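Local coordinates for uncharacterized aldehyde dehydrogenase AldY (Bacillus subtilis, PDB 4DNG), which is a putative NAD-dependent aldehyde dehydrogenase that probably oxidises aldehydes to carboxylates and may contribute to protection against ethanol stress, at residues E24-P29 and V34-S39. Residues are numbered along the deposited sequence; the frame is centred on the assembly and turned at random.
Sequences EDILNP and VITTAS
Glu24 and Ala38 exchange a reciprocal pair of backbone hydrogen bonds, Glu24 N to Ala38 O and Ala38 N to Glu24 O, both 2.9 Å, in a twisted antiparallel hairpin whose strand segments 24-27 and 36-39 run at 141° to each other. The ladder then meets a corner: Ile26 N donates to Thr36 O, but Ile26 O accepts a hydrogen bond from Ile35 N, at 2.8 Å. Ile35 and Thr36 thus both stand opposite Ile26, as in a beta bulge, with Ile35 in a helical backbone conformation.

Asp25, Leu27, Val34 and Thr37 share one face. The side chains of Asp25 and Thr37 run alongside each other at a non-hydrogen-bonded pair, and the Thr37 hydroxyl OG1 donates to Asp25 OD1 over 2.6 Å, from above the carboxylate plane. With its carboxylate set beside its own backbone N (chi1 -65°), Asp25 also brings OD2 within 3.9 Å of Val34 CG2. That same methyl meets Leu27 CD2 at 3.8 Å, a small apolar contact beside the carboxylate. On the opposite face, Ile26 lies alongside Thr36 and extends CD1 to 4.4 Å from Ala38 CB. Ile35, at the corner, points toward strand 24-27 and lays CD1 against the Leu27-Asn28 peptide, 3.6 Å from Asn28 N.

The two-stranded sheet belongs to the N-terminal part of the aldehyde dehydrogenase fold, away from the predicted catalytic residues. Gln181 bonds through its amide to Asp25 O and Leu27 N, much as a further strand would, and also to Glu24 OE2. Ile26, Asn28 and Ile35 rest on helix 83-94, while Ile35 and Thr36 reach Ile184 of helix 183-196.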
loop_
_atom_site.group_PDB
_atom_site.type_symbol
_atom_site.label_atom_id
_atom_site.label_comp_id
_atom_site.label_asym_id
_atom_site.label_seq_id
_atom_site.Cartn_x
_atom_site.Cartn_y
_atom_site.Cartn_z
ATOM N N GLU A 24 7.466 2.090 -34.763
ATOM C CA GLU A 24 8.146 0.855 -34.481
ATOM C C GLU A 24 7.440 -0.296 -35.148
ATOM O O GLU A 24 6.214 -0.419 -35.078
ATOM C CB GLU A 24 8.177 0.600 -32.986
ATOM C CG GLU A 24 8.850 -0.713 -32.640
ATOM C CD GLU A 24 9.656 -0.639 -31.368
ATOM O OE1 GLU A 24 9.805 0.472 -30.813
ATOM O OE2 GLU A 24 10.154 -1.697 -30.928
ATOM N N ASP A 25 8.232 -1.146 -35.787
ATOM C CA ASP A 25 7.721 -2.363 -36.355
ATOM C C ASP A 25 7.532 -3.412 -35.264
ATOM O O ASP A 25 8.479 -3.726 -34.505
ATOM C CB ASP A 25 8.683 -2.855 -37.431
ATOM C CG ASP A 25 8.769 -1.906 -38.608
ATOM O OD1 ASP A 25 7.942 -0.965 -38.691
ATOM O OD2 ASP A 25 9.669 -2.097 -39.450
ATOM N N ILE A 26 6.312 -3.934 -35.156
ATOM C CA ILE A 26 6.069 -5.049 -34.245
ATOM C C ILE A 26 6.395 -6.314 -35.010
ATOM O O ILE A 26 5.869 -6.544 -36.104
ATOM C CB ILE A 26 4.634 -5.076 -33.687
ATOM C CG1 ILE A 26 4.312 -3.713 -33.054
ATOM C CG2 ILE A 26 4.477 -6.238 -32.709
ATOM C CD1 ILE A 26 2.959 -3.610 -32.400
ATOM N N LEU A 27 7.280 -7.120 -34.433
ATOM C CA LEU A 27 7.865 -8.245 -35.141
ATOM C C LEU A 27 7.408 -9.599 -34.607
ATOM O O LEU A 27 7.121 -9.748 -33.424
ATOM C CB LEU A 27 9.397 -8.144 -35.100
ATOM C CG LEU A 27 10.107 -6.870 -35.611
ATOM C CD1 LEU A 27 11.623 -7.057 -35.616
ATOM C CD2 LEU A 27 9.642 -6.431 -36.992
ATOM N N ASN A 28 7.413 -10.586 -35.480
ATOM C CA ASN A 28 7.330 -11.950 -35.060
ATOM C C ASN A 28 8.735 -12.310 -34.673
ATOM O O ASN A 28 9.658 -12.081 -35.419
ATOM C CB ASN A 28 6.843 -12.822 -36.197
ATOM C CG ASN A 28 6.749 -14.270 -35.817
ATOM O OD1 ASN A 28 7.503 -14.744 -35.001
ATOM N ND2 ASN A 28 5.819 -14.976 -36.411
ATOM N N PRO A 29 8.887 -12.840 -33.475
ATOM C CA PRO A 29 10.186 -13.178 -32.904
ATOM C C PRO A 29 10.939 -14.267 -33.645
ATOM O O PRO A 29 12.153 -14.244 -33.665
ATOM C CB PRO A 29 9.825 -13.635 -31.509
ATOM C CG PRO A 29 8.636 -12.838 -31.172
ATOM C CD PRO A 29 7.874 -12.636 -32.434
ATOM N N VAL A 34 7.587 -8.458 -40.123
ATOM C CA VAL A 34 6.832 -7.334 -39.611
ATOM C C VAL A 34 5.355 -7.719 -39.566
ATOM O O VAL A 34 4.743 -8.034 -40.608
ATOM C CB VAL A 34 7.037 -6.101 -40.531
ATOM C CG1 VAL A 34 6.044 -4.978 -40.206
ATOM C CG2 VAL A 34 8.490 -5.622 -40.483
ATOM N N ILE A 35 4.782 -7.688 -38.366
ATOM C CA ILE A 35 3.351 -7.941 -38.191
ATOM C C ILE A 35 2.535 -6.685 -38.533
ATOM O O ILE A 35 1.609 -6.758 -39.333
ATOM C CB ILE A 35 3.053 -8.459 -36.766
ATOM C CG1 ILE A 35 3.756 -9.813 -36.545
ATOM C CG2 ILE A 35 1.538 -8.507 -36.502
ATOM C CD1 ILE A 35 3.804 -10.265 -35.099
ATOM N N THR A 36 2.860 -5.566 -37.875
ATOM C CA THR A 36 2.487 -4.204 -38.283
ATOM C C THR A 36 3.563 -3.214 -37.901
ATOM O O THR A 36 4.583 -3.547 -37.279
ATOM C CB THR A 36 1.314 -3.602 -37.498
ATOM O OG1 THR A 36 1.263 -4.151 -36.169
ATOM C CG2 THR A 36 0.050 -3.767 -38.210
ATOM N N THR A 37 3.251 -1.969 -38.219
ATOM C CA THR A 37 4.025 -0.810 -37.826
ATOM C C THR A 37 3.120 0.099 -36.986
ATOM O O THR A 37 1.979 0.389 -37.350
ATOM C CB THR A 37 4.548 -0.094 -39.087
ATOM O OG1 THR A 37 5.539 -0.933 -39.688
ATOM C CG2 THR A 37 5.158 1.266 -38.752
ATOM N N ALA A 38 3.610 0.522 -35.840
ATOM C CA ALA A 38 2.775 1.331 -34.978
ATOM C C ALA A 38 3.453 2.662 -34.741
ATOM O O ALA A 38 4.661 2.714 -34.460
ATOM C CB ALA A 38 2.502 0.618 -33.663
ATOM N N SER A 39 2.668 3.726 -34.874
ATOM C CA SER A 39 3.109 5.081 -34.563
ATOM C C SER A 39 3.030 5.302 -33.055
ATOM O O SER A 39 2.052 4.902 -32.405
ATOM C CB SER A 39 2.228 6.097 -35.273
ATOM O OG SER A 39 0.914 6.026 -34.766
#